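Local coordinates for protein UspA1 (Moraxella catarrhalis, PDB 3NTN) that serves as a trimeric autotransporter adhesin of the outer membrane, binding fibronectin and the receptor CEACAM1, at residues 113-124 / 151-162; 41-52 / 55-66. One frame throughout, in Å; residues are numbered along the deposited sequence. Where two conformers were deposited one is given.

Interaction 1 of 2, residues 113-124 / 151-162; sequences GSVLLGHNTAGK and GTVSVGKKGKER. With SO4 (sulfate ion), chain G.
Arg162 reaches across to the turn 118-121 and holds it by a backbone carbonyl. From CB the chain runs extended, CG anti to the carbonyl carbon (chi1 -75°), through CD to NE, which bonds to Asn150 O of the third subunit; the side chain also packs on Gly113 of that subunit. Beyond CZ, NH2 gives a hydrogen bond to His119 O at 2.8 Å, in the carbonyl plane and on a lone pair. NH1 bonds the same oxygen at 3.1 Å, less straight, and turns its other hydrogen to Val155 O, 3.0 Å away. Gly118 CA sits over one face of the guanidinium. Thr121 OG1 bonds back to Leu117 O, closing this type II turn.

Alongside, strands 115-117 and 153-154 run parallel: Val115 N to Thr152 O, Ser154 N to Val115 O and Leu117 N to Ser154 O. Ser154 holds OG anti to its backbone N (chi1 178°), from where it donates to Ala122 O at 2.6 Å; Thr152 OG1 likewise donates to Lys124 O at 2.5 Å. A water accepts from Lys124 N and donates to Thr152 OG1 and to Ser114 OG, itself also hydrogen-bonded to Gln111 O.

These strands are the last two this chain gives to the main sheet of the YadA-like left-handed parallel beta-roll, which runs on into the second subunit. Bonded to carbonyls of two chains, Arg162 probably helps to join the subunits where the roll ends.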
loop_
_atom_site.group_PDB
_atom_site.type_symbol
_atom_site.label_atom_id
_atom_site.label_comp_id
_atom_site.label_asym_id
_atom_site.label_seq_id
_atom_site.Cartn_x
_atom_site.Cartn_y
_atom_site.Cartn_z
ATOM N N GLY B 113 0.249 8.556 12.029
ATOM C CA GLY B 113 0.846 8.404 10.714
ATOM C C GLY B 113 0.620 7.018 10.130
ATOM O O GLY B 113 1.160 6.696 9.105
ATOM N N SER B 114 -0.152 6.167 10.773
ATOM C CA SER B 114 -0.318 4.822 10.253
ATOM C C SER B 114 -1.242 4.822 9.035
ATOM O O SER B 114 -2.163 5.633 8.958
ATOM C CB SER B 114 -0.936 3.950 11.325
ATOM O OG SER B 114 0.062 3.645 12.297
ATOM N N VAL B 115 -1.069 3.836 8.160
ATOM C CA VAL B 115 -2.014 3.582 7.085
ATOM C C VAL B 115 -2.513 2.144 7.266
ATOM O O VAL B 115 -1.728 1.235 7.443
ATOM C CB VAL B 115 -1.380 3.857 5.663
ATOM C CG1 VAL B 115 -2.366 3.630 4.509
ATOM C CG2 VAL B 115 -0.832 5.296 5.585
ATOM N N LEU B 116 -3.826 1.939 7.262
ATOM C CA LEU B 116 -4.401 0.615 7.239
ATOM C C LEU B 116 -5.140 0.381 5.909
ATOM O O LEU B 116 -5.987 1.209 5.492
ATOM C CB LEU B 116 -5.351 0.437 8.417
ATOM C CG LEU B 116 -4.759 0.299 9.836
ATOM C CD1 LEU B 116 -4.249 1.660 10.416
ATOM C CD2 LEU B 116 -5.801 -0.241 10.789
ATOM N N LEU B 117 -4.816 -0.727 5.231
ATOM C CA LEU B 117 -5.492 -1.037 3.998
ATOM C C LEU B 117 -6.201 -2.365 4.107
ATOM O O LEU B 117 -5.607 -3.310 4.554
ATOM C CB LEU B 117 -4.469 -1.130 2.862
ATOM C CG LEU B 117 -3.622 0.130 2.554
ATOM C CD1 LEU B 117 -2.649 -0.218 1.494
ATOM C CD2 LEU B 117 -4.560 1.314 2.074
ATOM N N GLY B 118 -7.460 -2.460 3.662
ATOM C CA GLY B 118 -8.170 -3.764 3.602
ATOM C C GLY B 118 -9.009 -4.195 4.792
ATOM O O GLY B 118 -8.936 -3.607 5.847
ATOM N N HIS B 119 -9.760 -5.267 4.574
ATOM C CA HIS B 119 -10.658 -5.897 5.550
ATOM C C HIS B 119 -9.886 -6.696 6.607
ATOM O O HIS B 119 -8.970 -7.474 6.272
ATOM C CB HIS B 119 -11.653 -6.812 4.787
ATOM C CG HIS B 119 -12.570 -7.602 5.666
ATOM N ND1 HIS B 119 -12.624 -8.982 5.632
ATOM C CD2 HIS B 119 -13.479 -7.211 6.588
ATOM C CE1 HIS B 119 -13.527 -9.405 6.503
ATOM N NE2 HIS B 119 -14.057 -8.348 7.097
ATOM N N ASN B 120 -10.282 -6.527 7.871
ATOM C CA ASN B 120 -9.635 -7.162 9.015
ATOM C C ASN B 120 -8.190 -6.695 9.226
ATOM O O ASN B 120 -7.357 -7.391 9.788
ATOM C CB ASN B 120 -9.623 -8.684 8.872
ATOM C CG ASN B 120 -10.952 -9.289 9.016
ATOM O OD1 ASN B 120 -11.836 -8.732 9.649
ATOM N ND2 ASN B 120 -11.118 -10.480 8.439
ATOM N N THR B 121 -7.862 -5.519 8.761
ATOM C CA THR B 121 -6.491 -5.052 8.872
ATOM C C THR B 121 -6.172 -4.497 10.275
ATOM O O THR B 121 -6.962 -3.752 10.825
ATOM C CB THR B 121 -6.180 -4.079 7.726
ATOM O OG1 THR B 121 -6.086 -4.856 6.516
ATOM C CG2 THR B 121 -4.841 -3.361 7.935
ATOM N N ALA B 122 -5.030 -4.879 10.858
ATOM C CA ALA B 122 -4.612 -4.282 12.132
ATOM C C ALA B 122 -3.414 -3.318 12.054
ATOM O O ALA B 122 -2.465 -3.549 11.298
ATOM C CB ALA B 122 -4.360 -5.378 13.199
ATOM N N GLY B 123 -3.487 -2.244 12.860
ATOM C CA GLY B 123 -2.391 -1.301 13.071
ATOM C C GLY B 123 -1.294 -1.971 13.883
ATOM O O GLY B 123 -1.547 -2.888 14.695
ATOM N N LYS B 124 -0.061 -1.507 13.679
ATOM C CA LYS B 124 1.109 -2.058 14.391
ATOM C C LYS B 124 2.112 -0.959 14.655
ATOM O O LYS B 124 2.350 -0.112 13.795
ATOM C CB LYS B 124 1.762 -3.147 13.529
ATOM C CG LYS B 124 2.409 -4.278 14.322
ATOM C CD LYS B 124 2.885 -5.349 13.349
ATOM C CE LYS B 124 4.191 -5.957 13.799
ATOM N NZ LYS B 124 4.196 -7.353 13.327
ATOM N N GLY B 151 4.516 5.645 12.444
ATOM C CA GLY B 151 3.504 4.643 12.118
ATOM C C GLY B 151 3.923 3.642 11.062
ATOM O O GLY B 151 5.025 3.705 10.542
ATOM N N THR B 152 3.058 2.687 10.756
ATOM C CA THR B 152 3.390 1.655 9.802
ATOM C C THR B 152 2.313 1.638 8.723
ATOM O O THR B 152 1.300 2.296 8.868
ATOM C CB THR B 152 3.464 0.282 10.482
ATOM O OG1 THR B 152 2.283 0.066 11.297
ATOM C CG2 THR B 152 4.745 0.177 11.330
ATOM N N VAL B 153 2.517 0.894 7.650
ATOM C CA VAL B 153 1.507 0.722 6.667
ATOM C C VAL B 153 1.087 -0.726 6.860
ATOM O O VAL B 153 1.922 -1.607 6.724
ATOM C CB VAL B 153 2.051 0.947 5.246
ATOM C CG1 VAL B 153 1.005 0.582 4.234
ATOM C CG2 VAL B 153 2.474 2.415 5.034
ATOM N N SER B 154 -0.171 -0.986 7.241
ATOM C CA SER B 154 -0.560 -2.383 7.448
ATOM C C SER B 154 -1.406 -2.883 6.326
ATOM O O SER B 154 -2.245 -2.129 5.788
ATOM C CB SER B 154 -1.284 -2.580 8.767
ATOM O OG SER B 154 -1.665 -3.952 8.872
ATOM N N VAL B 155 -1.135 -4.122 5.906
ATOM C CA VAL B 155 -1.942 -4.765 4.869
ATOM C C VAL B 155 -2.784 -5.924 5.353
ATOM O O VAL B 155 -3.473 -6.542 4.543
ATOM C CB VAL B 155 -1.126 -5.173 3.625
ATOM C CG1 VAL B 155 -0.359 -3.953 3.011
ATOM C CG2 VAL B 155 -0.174 -6.349 3.894
ATOM N N GLY B 156 -2.768 -6.244 6.653
ATOM C CA GLY B 156 -3.558 -7.405 7.163
ATOM C C GLY B 156 -3.492 -7.486 8.685
ATOM O O GLY B 156 -3.228 -6.470 9.307
ATOM N N LYS B 157 -3.778 -8.650 9.295
ATOM C CA LYS B 157 -3.537 -8.838 10.770
ATOM C C LYS B 157 -2.721 -10.106 10.973
ATOM O O LYS B 157 -2.560 -10.882 10.032
ATOM C CB LYS B 157 -4.833 -8.917 11.603
ATOM C CG LYS B 157 -5.883 -9.952 11.116
ATOM C CD LYS B 157 -7.052 -10.240 12.097
ATOM C CE LYS B 157 -6.581 -10.327 13.537
ATOM N NZ LYS B 157 -7.467 -11.159 14.504
ATOM N N LYS B 158 -2.239 -10.331 12.191
ATOM C CA LYS B 158 -1.552 -11.558 12.508
ATOM C C LYS B 158 -2.484 -12.766 12.229
ATOM O O LYS B 158 -3.565 -12.836 12.805
ATOM C CB LYS B 158 -1.128 -11.569 13.982
ATOM C CG LYS B 158 -0.228 -12.764 14.366
ATOM C CD LYS B 158 0.303 -12.580 15.794
ATOM C CE LYS B 158 1.579 -13.371 16.010
ATOM N NZ LYS B 158 1.667 -13.744 17.436
ATOM N N GLY B 159 -2.032 -13.709 11.388
ATOM C CA GLY B 159 -2.784 -14.909 11.115
ATOM C C GLY B 159 -3.561 -14.704 9.835
ATOM O O GLY B 159 -3.976 -15.663 9.210
ATOM N N LYS B 160 -3.725 -13.444 9.423
ATOM C CA LYS B 160 -4.482 -13.137 8.208
ATOM C C LYS B 160 -3.718 -12.160 7.364
ATOM O O LYS B 160 -4.241 -11.060 7.068
ATOM C CB LYS B 160 -5.860 -12.544 8.561
ATOM C CG LYS B 160 -6.953 -13.593 8.749
ATOM C CD LYS B 160 -8.164 -13.030 9.488
ATOM C CE LYS B 160 -9.033 -14.151 10.044
ATOM N NZ LYS B 160 -10.046 -13.650 11.014
ATOM N N GLU B 161 -2.471 -12.521 7.018
ATOM C CA GLU B 161 -1.569 -11.618 6.255
ATOM C C GLU B 161 -1.980 -11.541 4.757
ATOM O O GLU B 161 -2.715 -12.400 4.286
ATOM C CB GLU B 161 -0.088 -12.059 6.389
ATOM C CG GLU B 161 0.491 -11.957 7.806
ATOM C CD GLU B 161 0.072 -13.127 8.723
ATOM O OE1 GLU B 161 0.484 -13.170 9.894
ATOM O OE2 GLU B 161 -0.680 -14.008 8.265
ATOM N N ARG B 162 -1.535 -10.504 4.035
ATOM C CA ARG B 162 -1.846 -10.407 2.615
ATOM C C ARG B 162 -0.573 -10.274 1.812
ATOM O O ARG B 162 0.265 -9.378 2.100
ATOM C CB ARG B 162 -2.732 -9.196 2.241
ATOM C CG ARG B 162 -4.168 -9.276 2.595
ATOM C CD ARG B 162 -4.979 -8.076 2.123
ATOM N NE ARG B 162 -6.365 -8.337 2.449
ATOM C CZ ARG B 162 -7.002 -7.952 3.557
ATOM N NH1 ARG B 162 -6.413 -7.224 4.500
ATOM N NH2 ARG B 162 -8.264 -8.318 3.720
HETATM S S SO4 G . 1.946 -8.579 16.098
HETATM O O1 SO4 G . 2.447 -9.233 14.886
HETATM O O2 SO4 G . 0.665 -9.210 16.451
HETATM O O3 SO4 G . 2.948 -8.607 17.186
HETATM O O4 SO4 G . 1.677 -7.157 15.859
HETATM O O HOH W 1 -0.514 1.052 12.517
#

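Interaction 2 of 2, residues 41-52 / 55-66; sequences IAGGRKNQATGK and FAAGIDNKANAD
The amides of Asn47 and Asn61 run alongside each other in the same direction, their planes only 3° apart. Asn47 OD1 takes two bonds from opposite faces of its plane, from Asn61 N at 3.1 Å and from Asn61 ND2 at 3.0 Å. On the other branch, Asn47 ND2 donates to Gly58 O at 2.8 Å, from above that carbonyl's plane; the same oxygen also accepts from Arg45 N. With CG anti to the carbonyl carbon (chi1 -62°), the Asn47 amide is brought to Gly58 O and to Asn61. Asn61 repeats the pose one coil on, bonding Gly72 O and Asn75 N. Ile59 CG2 lies over one face of the Arg45 guanidinium, toward its rim, while Arg45 NE is in a salt bridge with Asp38 of the third subunit.

In this chain Asn32, Asn47, Asn61 and Asn75 follow one another from coil to coil in a left-handed parallel beta-roll of YadA-head type, and here two successive coils meet in parallel register with a beta bulge between Ile41 and Gly44. On the side facing the other subunits, Ala42 CB packs on Ala57 CB at 3.8 Å and on the Phe55 ring, which also meets Phe55 of the third subunit.

Along the outer side, Gln48 OE1 accepts from Asn64 ND2 at 3.1 Å, in the plane of the Asn64 amide. Asn64 OD1 in turn receives Thr50 N, met from above its plane. Lys46 NZ and Asp60 OD2 form a salt bridge at 3.6 Å.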
loop_
_atom_site.group_PDB
_atom_site.type_symbol
_atom_site.label_atom_id
_atom_site.label_comp_id
_atom_site.label_asym_id
_atom_site.label_seq_id
_atom_site.Cartn_x
_atom_site.Cartn_y
_atom_site.Cartn_z
ATOM N N ILE B 41 -22.428 16.983 5.903
ATOM C CA ILE B 41 -22.932 15.617 5.754
ATOM C C ILE B 41 -23.683 15.551 4.443
ATOM O O ILE B 41 -24.581 16.339 4.197
ATOM C CB ILE B 41 -23.760 15.168 6.941
ATOM C CG1 ILE B 41 -22.902 15.205 8.212
ATOM C CG2 ILE B 41 -24.368 13.777 6.707
ATOM C CD1 ILE B 41 -23.691 15.278 9.481
ATOM N N ALA B 42 -23.234 14.665 3.570
ATOM C CA ALA B 42 -23.788 14.551 2.266
ATOM C C ALA B 42 -25.181 13.872 2.352
ATOM O O ALA B 42 -26.049 14.167 1.539
ATOM C CB ALA B 42 -22.881 13.763 1.375
ATOM N N GLY B 43 -25.388 12.999 3.347
ATOM C CA GLY B 43 -26.618 12.204 3.414
ATOM C C GLY B 43 -26.453 10.912 4.182
ATOM O O GLY B 43 -25.424 10.657 4.819
ATOM N N GLY B 44 -27.466 10.066 4.112
ATOM C CA GLY B 44 -27.488 8.831 4.860
ATOM C C GLY B 44 -28.183 9.101 6.170
ATOM O O GLY B 44 -29.084 9.928 6.238
ATOM N N ARG B 45 -27.735 8.437 7.225
ATOM C CA ARG B 45 -28.539 8.254 8.433
ATOM C C ARG B 45 -27.628 8.178 9.633
ATOM O O ARG B 45 -26.637 7.474 9.603
ATOM C CB ARG B 45 -29.341 6.945 8.323
ATOM C CG ARG B 45 -30.188 6.604 9.612
ATOM C CD ARG B 45 -31.304 5.551 9.376
ATOM N NE ARG B 45 -30.796 4.249 8.922
ATOM C CZ ARG B 45 -30.427 3.253 9.731
ATOM N NH1 ARG B 45 -30.486 3.412 11.048
ATOM N NH2 ARG B 45 -29.982 2.090 9.233
ATOM N N LYS B 46 -27.992 8.887 10.698
ATOM C CA LYS B 46 -27.304 8.792 11.993
ATOM C C LYS B 46 -25.821 9.262 11.947
ATOM O O LYS B 46 -25.002 8.813 12.735
ATOM C CB LYS B 46 -27.391 7.361 12.483
ATOM C CG LYS B 46 -27.839 7.179 13.865
ATOM C CD LYS B 46 -28.370 5.726 13.977
ATOM C CE LYS B 46 -27.404 4.723 14.621
ATOM N NZ LYS B 46 -27.537 3.340 13.992
ATOM N N ASN B 47 -25.490 10.156 11.019
ATOM C CA ASN B 47 -24.135 10.722 10.922
ATOM C C ASN B 47 -23.919 11.926 11.851
ATOM O O ASN B 47 -24.837 12.719 12.104
ATOM C CB ASN B 47 -23.796 11.147 9.496
ATOM C CG ASN B 47 -23.813 9.984 8.511
ATOM O OD1 ASN B 47 -23.016 9.067 8.625
ATOM N ND2 ASN B 47 -24.720 10.024 7.541
ATOM N N GLN B 48 -22.693 12.030 12.358
ATOM C CA GLN B 48 -22.218 13.233 13.036
ATOM C C GLN B 48 -21.001 13.796 12.321
ATOM O O GLN B 48 -20.274 13.066 11.632
ATOM C CB GLN B 48 -21.870 12.951 14.484
ATOM C CG GLN B 48 -23.042 12.435 15.292
ATOM C CD GLN B 48 -22.608 11.999 16.656
ATOM O OE1 GLN B 48 -21.510 12.360 17.126
ATOM N NE2 GLN B 48 -23.459 11.212 17.322
ATOM N N ALA B 49 -20.849 15.107 12.424
ATOM C CA ALA B 49 -19.663 15.759 11.988
ATOM C C ALA B 49 -19.376 16.949 12.915
ATOM O O ALA B 49 -19.736 18.089 12.654
ATOM C CB ALA B 49 -19.756 16.159 10.507
ATOM N N THR B 50 -18.736 16.649 14.031
ATOM C CA THR B 50 -18.340 17.684 14.967
ATOM C C THR B 50 -17.026 18.407 14.607
ATOM O O THR B 50 -16.742 19.454 15.176
ATOM C CB THR B 50 -18.264 17.161 16.388
ATOM O OG1 THR B 50 -17.162 16.241 16.479
ATOM C CG2 THR B 50 -19.622 16.451 16.819
ATOM N N GLY B 51 -16.226 17.907 13.676
ATOM C CA GLY B 51 -14.991 18.611 13.420
ATOM C C GLY B 51 -15.053 19.782 12.459
ATOM O O GLY B 51 -15.883 19.781 11.508
ATOM N N LYS B 52 -14.157 20.764 12.652
ATOM C CA LYS B 52 -13.999 21.794 11.595
ATOM C C LYS B 52 -13.633 21.169 10.222
ATOM O O LYS B 52 -12.705 20.383 10.150
ATOM C CB LYS B 52 -13.052 22.952 11.971
ATOM C CG LYS B 52 -13.078 23.329 13.430
ATOM C CD LYS B 52 -12.575 24.750 13.656
ATOM C CE LYS B 52 -12.071 24.986 15.076
ATOM N NZ LYS B 52 -12.527 23.964 16.081
ATOM N N PHE B 55 -16.302 15.851 6.993
ATOM C CA PHE B 55 -17.159 15.358 5.977
ATOM C C PHE B 55 -17.536 13.930 6.330
ATOM O O PHE B 55 -16.671 13.127 6.615
ATOM C CB PHE B 55 -16.470 15.417 4.610
ATOM C CG PHE B 55 -17.295 14.817 3.511
ATOM C CD1 PHE B 55 -18.280 15.556 2.871
ATOM C CD2 PHE B 55 -17.126 13.468 3.158
ATOM C CE1 PHE B 55 -19.118 14.959 1.812
ATOM C CE2 PHE B 55 -17.921 12.864 2.133
ATOM C CZ PHE B 55 -18.924 13.622 1.459
ATOM N N ALA B 56 -18.834 13.633 6.355
ATOM C CA ALA B 56 -19.325 12.260 6.574
ATOM C C ALA B 56 -20.399 11.986 5.548
ATOM O O ALA B 56 -21.104 12.889 5.133
ATOM C CB ALA B 56 -19.907 12.101 8.021
ATOM N N ALA B 57 -20.498 10.735 5.084
ATOM C CA ALA B 57 -21.700 10.275 4.348
ATOM C C ALA B 57 -21.905 8.776 4.605
ATOM O O ALA B 57 -20.943 8.062 4.785
ATOM C CB ALA B 57 -21.525 10.558 2.879
ATOM N N GLY B 58 -23.138 8.302 4.591
ATOM C CA GLY B 58 -23.430 6.888 4.715
ATOM C C GLY B 58 -24.214 6.670 5.998
ATOM O O GLY B 58 -25.059 7.491 6.367
ATOM N N ILE B 59 -23.925 5.572 6.709
ATOM C CA ILE B 59 -24.672 5.278 7.877
ATOM C C ILE B 59 -23.771 5.262 9.115
ATOM O O ILE B 59 -22.738 4.546 9.166
ATOM C CB ILE B 59 -25.405 3.942 7.741
ATOM C CG1 ILE B 59 -26.461 4.019 6.657
ATOM C CG2 ILE B 59 -26.028 3.514 9.092
ATOM C CD1 ILE B 59 -27.054 2.640 6.308
ATOM N N ASP B 60 -24.151 6.064 10.112
ATOM C CA ASP B 60 -23.566 5.967 11.454
ATOM C C ASP B 60 -22.065 6.346 11.550
ATOM O O ASP B 60 -21.312 5.747 12.316
ATOM C CB ASP B 60 -23.859 4.559 12.104
ATOM C CG ASP B 60 -23.909 4.629 13.627
ATOM O OD1 ASP B 60 -23.813 5.739 14.199
ATOM O OD2 ASP B 60 -24.000 3.589 14.279
ATOM N N ASN B 61 -21.656 7.369 10.808
ATOM C CA ASN B 61 -20.266 7.843 10.812
ATOM C C ASN B 61 -20.110 8.976 11.783
ATOM O O ASN B 61 -21.097 9.683 12.046
ATOM C CB ASN B 61 -19.862 8.295 9.420
ATOM C CG ASN B 61 -19.976 7.174 8.418
ATOM O OD1 ASN B 61 -19.203 6.228 8.483
ATOM N ND2 ASN B 61 -20.986 7.226 7.526
ATOM N N LYS B 62 -18.903 9.137 12.329
ATOM C CA LYS B 62 -18.586 10.274 13.146
ATOM C C LYS B 62 -17.347 10.907 12.567
ATOM O O LYS B 62 -16.264 10.346 12.633
ATOM C CB LYS B 62 -18.292 9.848 14.587
ATOM C CG LYS B 62 -19.514 9.320 15.346
ATOM C CD LYS B 62 -19.145 9.041 16.847
ATOM C CE LYS B 62 -20.363 8.681 17.677
ATOM N NZ LYS B 62 -21.185 7.662 16.946
ATOM N N ALA B 63 -17.506 12.103 12.015
ATOM C CA ALA B 63 -16.401 12.790 11.414
ATOM C C ALA B 63 -16.137 13.894 12.414
ATOM O O ALA B 63 -16.420 15.082 12.131
ATOM C CB ALA B 63 -16.836 13.324 10.111
ATOM N N ASN B 64 -15.588 13.476 13.577
ATOM C CA ASN B 64 -15.561 14.266 14.810
ATOM C C ASN B 64 -14.186 14.737 15.252
ATOM O O ASN B 64 -13.841 14.659 16.415
ATOM C CB ASN B 64 -16.264 13.534 15.970
ATOM C CG ASN B 64 -17.781 13.396 15.760
ATOM O OD1 ASN B 64 -18.321 13.802 14.727
ATOM N ND2 ASN B 64 -18.470 12.787 16.746
ATOM N N ALA B 65 -13.392 15.233 14.307
ATOM C CA ALA B 65 -12.151 15.980 14.640
ATOM C C ALA B 65 -11.842 16.790 13.415
ATOM O O ALA B 65 -12.423 16.547 12.282
ATOM C CB ALA B 65 -11.030 15.054 14.942
ATOM N N ASP B 66 -10.937 17.746 13.568
ATOM C CA ASP B 66 -10.750 18.664 12.485
ATOM C C ASP B 66 -10.359 17.908 11.205
ATOM O O ASP B 66 -9.559 16.993 11.248
ATOM C CB ASP B 66 -9.771 19.769 12.854
ATOM C CG ASP B 66 -10.285 20.648 14.013
ATOM O OD1 ASP B 66 -9.446 21.404 14.554
ATOM O OD2 ASP B 66 -11.508 20.590 14.365
HETATM O O HOH W 2 -22.663 8.370 14.449
#

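Overall arrangement
Interactions 1 and 2 lie in series along one beta-roll: 41-52 with 55-66 nearer the N-terminal end, 113-124 with 151-162 at the end toward the neck. Their centres are 24 Å apart and their nearest atoms about 13 Å, so they do not touch, but both use the same parallel sheet, with strands 69-71, 83-85 and 99-101 between them. Interaction 2 joins consecutive coils, whereas interaction 1 brings together strands separated by a long excursion. Both touch the third subunit, among others by Arg45 and Arg162. A sulfate, probably from the crystallisation liquor, is bound by Lys124 NZ in interaction 1; the nickel site of His216 and His220 lies at the C-terminal end of helix 182-217.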